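PDB 3FVV: histidinol-phosphatase, which probably removes the phosphate from L-histidinol phosphate to give L-histidinol, the direct precursor of histidine, as a magnesium-dependent hydrolase of the HAD superfamily. Local coordinates for residues T2-A7 / G108-L113; A179-Y184 / E195-P200. One frame throughout, in Å; residues are numbered along the deposited sequence.

Contact 1. Residues T2-A7 / G108-L113; sequences TTRRLA and GDLCAL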
ATOM      1  N   THR A   2      -5.443  -7.687 -27.723  1.00 44.22           N
ATOM      2  CA  THR A   2      -6.775  -7.617 -27.022  1.00 43.68           C
ATOM      3  C   THR A   2      -6.998  -6.207 -26.403  1.00 41.73           C
ATOM      4  O   THR A   2      -6.050  -5.449 -26.196  1.00 42.29           O
ATOM      5  CB  THR A   2      -7.019  -8.861 -25.973  1.00 44.68           C
ATOM      6  OG1 THR A   2      -6.589  -8.533 -24.628  1.00 46.21           O
ATOM      7  CG2 THR A   2      -6.371 -10.227 -26.468  1.00 43.37           C
ATOM      8  N   THR A   3      -8.258  -5.867 -26.150  1.00 39.13           N
ATOM      9  CA  THR A   3      -8.642  -4.538 -25.696  1.00 36.62           C
ATOM     10  C   THR A   3      -8.608  -4.309 -24.164  1.00 33.75           C
ATOM     11  O   THR A   3      -8.875  -3.212 -23.699  1.00 32.47           O
ATOM     12  CB  THR A   3     -10.072  -4.217 -26.160  1.00 37.51           C
ATOM     13  OG1 THR A   3     -11.007  -5.070 -25.468  1.00 39.26           O
ATOM     14  CG2 THR A   3     -10.208  -4.410 -27.653  1.00 37.77           C
ATOM     15  N   ARG A   4      -8.297  -5.328 -23.372  1.00 31.23           N
ATOM     16  CA  ARG A   4      -8.272  -5.158 -21.923  1.00 28.83           C
ATOM     17  C   ARG A   4      -7.278  -4.075 -21.413  1.00 25.57           C
ATOM     18  O   ARG A   4      -6.262  -3.799 -22.035  1.00 25.16           O
ATOM     19  CB  ARG A   4      -8.009  -6.488 -21.241  1.00 29.54           C
ATOM     20  CG  ARG A   4      -8.536  -6.459 -19.830  1.00 32.97           C
ATOM     21  CD  ARG A   4      -8.370  -7.766 -19.122  1.00 36.32           C
ATOM     22  NE  ARG A   4      -9.222  -7.755 -17.929  1.00 41.53           N
ATOM     23  CZ  ARG A   4      -9.269  -8.726 -17.010  1.00 42.99           C
ATOM     24  NH1 ARG A   4      -8.487  -9.815 -17.139  1.00 42.50           N
ATOM     25  NH2 ARG A   4     -10.098  -8.602 -15.963  1.00 40.56           N
ATOM     26  N   ARG A   5      -7.605  -3.429 -20.304  1.00 21.55           N
ATOM     27  CA  ARG A   5      -6.679  -2.488 -19.684  1.00 19.60           C
ATOM     28  C   ARG A   5      -6.278  -2.993 -18.299  1.00 17.65           C
ATOM     29  O   ARG A   5      -6.963  -3.831 -17.708  1.00 16.09           O
ATOM     30  CB  ARG A   5      -7.275  -1.097 -19.652  1.00 18.87           C
ATOM     31  CG  ARG A   5      -7.871  -0.746 -21.083  1.00 19.99           C
ATOM     32  CD  ARG A   5      -8.645   0.507 -21.096  1.00 21.19           C
ATOM     33  NE  ARG A   5      -9.501   0.580 -19.911  1.00 26.13           N
ATOM     34  CZ  ARG A   5     -10.185   1.668 -19.579  1.00 28.26           C
ATOM     35  NH1 ARG A   5     -10.155   2.736 -20.392  1.00 31.72           N
ATOM     36  NH2 ARG A   5     -10.932   1.690 -18.481  1.00 22.14           N
ATOM     37  N   LEU A   6      -5.143  -2.517 -17.820  1.00 16.49           N
ATOM     38  CA  LEU A   6      -4.671  -2.843 -16.469  1.00 15.66           C
ATOM     39  C   LEU A   6      -4.859  -1.582 -15.624  1.00 15.26           C
ATOM     40  O   LEU A   6      -4.536  -0.452 -16.073  1.00 13.66           O
ATOM     41  CB  LEU A   6      -3.209  -3.204 -16.511  1.00 15.93           C
ATOM     42  CG  LEU A   6      -2.524  -3.646 -15.229  1.00 13.55           C
ATOM     43  CD1 LEU A   6      -3.101  -4.932 -14.761  1.00  9.81           C
ATOM     44  CD2 LEU A   6      -1.008  -3.698 -15.557  1.00 10.86           C
ATOM     45  N   ALA A   7      -5.350  -1.774 -14.404  1.00 12.80           N
ATOM     46  CA  ALA A   7      -5.469  -0.668 -13.497  1.00 12.07           C
ATOM     47  C   ALA A   7      -4.838  -0.968 -12.151  1.00 12.05           C
ATOM     48  O   ALA A   7      -5.313  -1.834 -11.392  1.00 13.93           O
ATOM     49  CB  ALA A   7      -7.024  -0.303 -13.326  1.00 11.27           C
ATOM     50  N   GLY A 108     -14.162  -3.828 -17.036  1.00 12.22           N
ATOM     51  CA  GLY A 108     -13.483  -5.078 -17.296  1.00 13.40           C
ATOM     52  C   GLY A 108     -11.981  -5.015 -17.024  1.00 12.82           C
ATOM     53  O   GLY A 108     -11.276  -5.912 -17.383  1.00 13.01           O
ATOM     54  N   ASP A 109     -11.470  -3.944 -16.447  1.00 12.42           N
ATOM     55  CA  ASP A 109     -10.025  -3.800 -16.295  1.00 12.56           C
ATOM     56  C   ASP A 109      -9.525  -4.875 -15.331  1.00 12.94           C
ATOM     57  O   ASP A 109     -10.280  -5.330 -14.464  1.00 15.08           O
ATOM     58  CB  ASP A 109      -9.649  -2.389 -15.841  1.00 13.11           C
ATOM     59  CG  ASP A 109      -9.996  -1.307 -16.906  1.00 17.07           C
ATOM     60  OD1 ASP A 109     -10.351  -1.736 -18.058  1.00 14.31           O
ATOM     61  OD2 ASP A 109      -9.890  -0.061 -16.593  1.00 16.14           O
ATOM     62  N   LEU A 110      -8.292  -5.336 -15.520  1.00 13.02           N
ATOM     63  CA  LEU A 110      -7.608  -6.148 -14.507  1.00 13.75           C
ATOM     64  C   LEU A 110      -7.098  -5.192 -13.414  1.00 13.06           C
ATOM     65  O   LEU A 110      -6.275  -4.372 -13.699  1.00 14.16           O
ATOM     66  CB  LEU A 110      -6.442  -6.926 -15.119  1.00 13.83           C
ATOM     67  CG  LEU A 110      -5.586  -7.727 -14.130  1.00 16.67           C
ATOM     68  CD1 LEU A 110      -6.490  -8.707 -13.361  1.00 14.75           C
ATOM     69  CD2 LEU A 110      -4.358  -8.421 -14.835  1.00 16.04           C
ATOM     70  N   CYS A 111      -7.578  -5.313 -12.187  1.00 13.15           N
ATOM     71  CA  CYS A 111      -7.294  -4.334 -11.106  1.00 14.00           C
ATOM     72  C   CYS A 111      -6.498  -4.958  -9.944  1.00 13.93           C
ATOM     73  O   CYS A 111      -6.783  -6.058  -9.513  1.00 13.95           O
ATOM     74  CB  CYS A 111      -8.591  -3.766 -10.531  1.00 13.59           C
ATOM     75  SG  CYS A 111      -9.552  -2.883 -11.761  1.00 17.98           S
ATOM     76  N   ALA A 112      -5.509  -4.193  -9.448  1.00 14.37           N
ATOM     77  CA  ALA A 112      -4.619  -4.603  -8.377  1.00 12.49           C
ATOM     78  C   ALA A 112      -4.302  -3.382  -7.516  1.00 13.03           C
ATOM     79  O   ALA A 112      -4.128  -2.231  -8.024  1.00 14.45           O
ATOM     80  CB  ALA A 112      -3.294  -5.176  -8.949  1.00 12.58           C
ATOM     81  N   LEU A 113      -4.200  -3.654  -6.220  1.00 11.72           N
ATOM     82  CA  LEU A 113      -3.679  -2.729  -5.245  1.00 13.11           C
ATOM     83  C   LEU A 113      -2.172  -2.989  -5.083  1.00 12.81           C
ATOM     84  O   LEU A 113      -1.753  -4.143  -4.843  1.00 11.36           O
ATOM     85  CB  LEU A 113      -4.454  -2.881  -3.932  1.00 12.18           C
ATOM     86  CG  LEU A 113      -4.360  -1.846  -2.818  1.00 15.89           C
ATOM     87  CD1 LEU A 113      -4.978  -0.505  -3.161  1.00 17.20           C
ATOM     88  CD2 LEU A 113      -5.042  -2.394  -1.522  1.00 14.25           C
TER
HETATM   89  O   HOH W   1     -10.525  -3.481 -19.845  1.00 20.29           O
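Leu6 pairs with Leu110 and Ala7 with Cys111 where strand 5-7 runs parallel to strand 110-113, their axes 18° apart. Leu110 is gripped at both its N and its O by the residues flanking Leu6: N gives a hydrogen bond to Arg5 O at 3.0 Å, and O accepts from Ala7 N at 2.8 Å. Ala112 N then bonds back to Ala7 O. On one face Leu6 and Leu110 lie side by side, Leu6 CD1 3.7 Å from Leu110 CD2, with Trp167 of helix 158-170 packed on both. The other face carries Ala7 CB against Cys111 SG, with His104 of helix 95-106 touching both residues.

Toward the start of the pairing the two arginines diverge. Arg4, with CG anti to the backbone N (chi1 -156°), reaches over with an extended chain; its NE donates a hydrogen bond to Gly108 O at 2.8 Å, the oxygen lying in the guanidinium plane, while Leu110 CB lies over the centre of one guanidinium face. Gly108 itself closes helix 95-106 in a Schellman motif. Arg5 forms a side-on salt bridge with Asp109: NE meets OD1 on its syn side at 3.1 Å, tilted out of the carboxylate plane, and NH2 takes the syn lone pair of OD2 at 2.8 Å, the planes turned 54° apart. His104 ND1 also bonds OD2. Paired with Arg5, the buried carboxylate is probably ionised.

Contact 2. Residues A179-Y184 / E195-P200; sequences AESYFY and EAVTRP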
ATOM      1  N   ALA A 179      -4.205  -2.749 -23.655  1.00 16.59           N
ATOM      2  CA  ALA A 179      -4.391  -1.567 -24.494  1.00 16.13           C
ATOM      3  C   ALA A 179      -3.923  -0.288 -23.780  1.00 17.12           C
ATOM      4  O   ALA A 179      -3.410   0.626 -24.423  1.00 16.95           O
ATOM      5  CB  ALA A 179      -5.877  -1.464 -24.965  1.00 16.16           C
ATOM      6  N   GLU A 180      -4.111  -0.199 -22.456  1.00 16.83           N
ATOM      7  CA  GLU A 180      -3.516   0.860 -21.624  1.00 17.08           C
ATOM      8  C   GLU A 180      -3.262   0.246 -20.261  1.00 16.07           C
ATOM      9  O   GLU A 180      -3.931  -0.708 -19.875  1.00 16.62           O
ATOM     10  CB  GLU A 180      -4.496   1.996 -21.322  1.00 18.76           C
ATOM     11  CG  GLU A 180      -5.088   2.733 -22.483  1.00 23.63           C
ATOM     12  CD  GLU A 180      -4.042   3.385 -23.340  1.00 30.09           C
ATOM     13  OE1 GLU A 180      -2.896   3.652 -22.859  1.00 32.25           O
ATOM     14  OE2 GLU A 180      -4.362   3.621 -24.528  1.00 34.69           O
ATOM     15  N   SER A 181      -2.381   0.858 -19.503  1.00 16.12           N
ATOM     16  CA  SER A 181      -2.175   0.540 -18.069  1.00 15.14           C
ATOM     17  C   SER A 181      -2.195   1.821 -17.313  1.00 15.46           C
ATOM     18  O   SER A 181      -1.464   2.754 -17.688  1.00 14.41           O
ATOM     19  CB  SER A 181      -0.822  -0.095 -17.838  1.00 15.39           C
ATOM     20  OG  SER A 181       0.135   0.552 -18.675  1.00 16.66           O
ATOM     21  N   TYR A 182      -3.048   1.881 -16.276  1.00 14.93           N
ATOM     22  CA  TYR A 182      -3.188   3.030 -15.390  1.00 14.96           C
ATOM     23  C   TYR A 182      -2.464   2.715 -14.051  1.00 14.76           C
ATOM     24  O   TYR A 182      -2.414   1.567 -13.647  1.00 14.58           O
ATOM     25  CB  TYR A 182      -4.668   3.248 -15.048  1.00 15.35           C
ATOM     26  CG  TYR A 182      -5.568   3.618 -16.205  1.00 15.81           C
ATOM     27  CD1 TYR A 182      -5.934   4.934 -16.426  1.00 19.62           C
ATOM     28  CD2 TYR A 182      -6.084   2.661 -17.060  1.00 21.38           C
ATOM     29  CE1 TYR A 182      -6.764   5.298 -17.477  1.00 20.15           C
ATOM     30  CE2 TYR A 182      -6.901   3.031 -18.133  1.00 22.43           C
ATOM     31  CZ  TYR A 182      -7.209   4.361 -18.321  1.00 22.55           C
ATOM     32  OH  TYR A 182      -8.046   4.782 -19.324  1.00 32.28           O
ATOM     33  N   PHE A 183      -1.878   3.727 -13.417  1.00 13.77           N
ATOM     34  CA  PHE A 183      -1.392   3.636 -12.041  1.00 14.96           C
ATOM     35  C   PHE A 183      -1.702   4.980 -11.390  1.00 14.35           C
ATOM     36  O   PHE A 183      -1.399   6.028 -11.966  1.00 15.08           O
ATOM     37  CB  PHE A 183       0.103   3.310 -11.957  1.00 15.80           C
ATOM     38  CG  PHE A 183       0.638   3.229 -10.546  1.00 14.47           C
ATOM     39  CD1 PHE A 183      -0.036   2.507  -9.550  1.00 15.27           C
ATOM     40  CD2 PHE A 183       1.828   3.862 -10.215  1.00 16.37           C
ATOM     41  CE1 PHE A 183       0.439   2.451  -8.268  1.00 11.99           C
ATOM     42  CE2 PHE A 183       2.341   3.778  -8.940  1.00 14.75           C
ATOM     43  CZ  PHE A 183       1.641   3.104  -7.946  1.00 13.65           C
ATOM     44  N   TYR A 184      -2.433   4.934 -10.277  1.00 12.10           N
ATOM     45  CA  TYR A 184      -2.726   6.063  -9.469  1.00 11.43           C
ATOM     46  C   TYR A 184      -1.802   6.114  -8.235  1.00 12.13           C
ATOM     47  O   TYR A 184      -1.708   5.147  -7.505  1.00 13.31           O
ATOM     48  CB  TYR A 184      -4.180   5.972  -8.969  1.00 11.44           C
ATOM     49  CG  TYR A 184      -5.264   5.965 -10.029  1.00 11.53           C
ATOM     50  CD1 TYR A 184      -6.058   7.074 -10.242  1.00 13.71           C
ATOM     51  CD2 TYR A 184      -5.524   4.825 -10.780  1.00 15.19           C
ATOM     52  CE1 TYR A 184      -7.053   7.050 -11.182  1.00 14.64           C
ATOM     53  CE2 TYR A 184      -6.496   4.807 -11.749  1.00 13.19           C
ATOM     54  CZ  TYR A 184      -7.274   5.921 -11.928  1.00 14.04           C
ATOM     55  OH  TYR A 184      -8.269   5.892 -12.874  1.00 13.06           O
ATOM     56  N   GLU A 195       6.117   5.813 -14.250  1.00 17.10           N
ATOM     57  CA  GLU A 195       6.847   5.879 -15.535  1.00 17.39           C
ATOM     58  C   GLU A 195       6.683   4.651 -16.403  1.00 17.52           C
ATOM     59  O   GLU A 195       6.848   4.715 -17.597  1.00 17.08           O
ATOM     60  CB  GLU A 195       8.330   6.159 -15.259  1.00 18.02           C
ATOM     61  CG  GLU A 195       8.592   7.632 -15.019  1.00 20.20           C
ATOM     62  CD  GLU A 195      10.054   7.946 -14.751  1.00 25.39           C
ATOM     63  OE1 GLU A 195      10.851   6.990 -14.562  1.00 29.79           O
ATOM     64  OE2 GLU A 195      10.402   9.155 -14.709  1.00 26.71           O
ATOM     65  N   ALA A 196       6.325   3.534 -15.799  1.00 18.50           N
ATOM     66  CA  ALA A 196       6.264   2.239 -16.477  1.00 18.72           C
ATOM     67  C   ALA A 196       4.943   2.014 -17.237  1.00 19.20           C
ATOM     68  O   ALA A 196       4.924   1.272 -18.215  1.00 19.51           O
ATOM     69  CB  ALA A 196       6.493   1.114 -15.474  1.00 18.16           C
ATOM     70  N   VAL A 197       3.850   2.636 -16.792  1.00 19.29           N
ATOM     71  CA  VAL A 197       2.541   2.334 -17.349  1.00 18.83           C
ATOM     72  C   VAL A 197       2.251   3.317 -18.464  1.00 19.29           C
ATOM     73  O   VAL A 197       2.964   4.285 -18.607  1.00 18.90           O
ATOM     74  CB  VAL A 197       1.438   2.462 -16.258  1.00 19.45           C
ATOM     75  CG1 VAL A 197       1.561   1.341 -15.262  1.00 16.22           C
ATOM     76  CG2 VAL A 197       1.508   3.823 -15.577  1.00 18.03           C
ATOM     77  N   THR A 198       1.168   3.149 -19.198  1.00 18.63           N
ATOM     78  CA  THR A 198       0.868   4.176 -20.210  1.00 19.32           C
ATOM     79  C   THR A 198       0.052   5.336 -19.676  1.00 19.88           C
ATOM     80  O   THR A 198       0.119   6.396 -20.278  1.00 18.64           O
ATOM     81  CB  THR A 198       0.141   3.622 -21.425  1.00 18.89           C
ATOM     82  OG1 THR A 198      -1.112   3.100 -20.965  1.00 18.47           O
ATOM     83  CG2 THR A 198       1.010   2.478 -22.111  1.00 16.23           C
ATOM     84  N   ARG A 199      -0.714   5.173 -18.583  1.00 19.80           N
ATOM     85  CA  ARG A 199      -1.511   6.277 -18.061  1.00 19.70           C
ATOM     86  C   ARG A 199      -1.291   6.530 -16.568  1.00 19.43           C
ATOM     87  O   ARG A 199      -2.092   6.119 -15.716  1.00 17.21           O
ATOM     88  CB  ARG A 199      -2.981   6.018 -18.290  1.00 21.13           C
ATOM     89  CG  ARG A 199      -3.326   5.573 -19.662  1.00 27.09           C
ATOM     90  CD  ARG A 199      -3.941   6.694 -20.495  1.00 35.11           C
ATOM     91  NE  ARG A 199      -5.256   6.249 -20.987  1.00 40.83           N
ATOM     92  CZ  ARG A 199      -5.662   6.216 -22.252  1.00 43.94           C
ATOM     93  NH1 ARG A 199      -4.875   6.639 -23.242  1.00 47.41           N
ATOM     94  NH2 ARG A 199      -6.895   5.785 -22.515  1.00 44.93           N
ATOM     95  N   PRO A 200      -0.210   7.235 -16.244  1.00 18.64           N
ATOM     96  CA  PRO A 200       0.042   7.618 -14.863  1.00 18.05           C
ATOM     97  C   PRO A 200      -0.928   8.713 -14.388  1.00 17.83           C
ATOM     98  O   PRO A 200      -1.154   9.702 -15.130  1.00 18.59           O
ATOM     99  CB  PRO A 200       1.478   8.171 -14.918  1.00 17.44           C
ATOM    100  CG  PRO A 200       1.626   8.664 -16.317  1.00 17.98           C
ATOM    101  CD  PRO A 200       0.821   7.738 -17.172  1.00 18.85           C
TER
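Arg199 presents its guanidinium flat to Glu180 and edge-on to Tyr182, within the beta-alpha-beta unit of strand 180-185, helix 191-196 and strand 199-203, part of the Rossmann-like sheet of the HAD fold. Glu180 CD lies 3.3 Å above one guanidinium face, toward the rim, and the carboxylate is stacked on it with the two planes only 10° apart. The resulting salt bridge, Glu180 OE2 to Arg199 NH1 at 3.3 Å, works by charge alone, since no N-H points at the oxygen. Tyr182 CE1 sits at the guanidinium edge, in its plane, and the ring stands 76° to that plane. One face of the Tyr182 ring takes the aliphatic start of the arginine: Arg199 CB makes an off-centre CH-pi contact, and CG lies over the same face, offset toward the rim. His104 meets the same ring edge-to-face.

Tyr182 pairs with Arg199 and Phe183 with Pro200, in parallel. Arg199 N donates to Ser181 O at 2.7 Å, and Arg199 O receives a weak bond from Phe183 N. Val197 CG2 packs on Phe183 CB at 3.9 Å, while Leu193 and Leu194 of the connecting helix touch the Phe183 side chain.

At the start of the pairing two hydroxyls join the backbone bonding. Ser181 OG, swung between the backbone N and the carbonyl carbon (chi1 39°), accepts from Thr198 N at 2.8 Å. Thr198 OG1 in turn accepts from Ser181 N at 3.0 Å, in a nearly straight bond. The same Thr198 OG1 also donates its proton to the anti lone pair of Glu180 OE1, at 2.7 Å.

Overall arrangement
From the N terminus the chain enters strand 5-9, leaves through a mostly helical excursion, and returns along helix 95-106 to strand 110-115, where contact 1 closes a loop of about a hundred residues. Contact 2 follows much later and closes a short one: strand 180-185, helix 191-196, then strand 199-203. The two are in series, neither nested nor crossed, with centres about 10 Å apart. Strands 5-9 and 180-185 are neighbours, so four parallel strands stand in the order 110-115, 5-9, 180-185, 199-203. Leu6 O to Tyr182 N, at 2.8 Å, is a probable hydrogen bond between strands 5-9 and 180-185, and His104 touches side chains of both contacts.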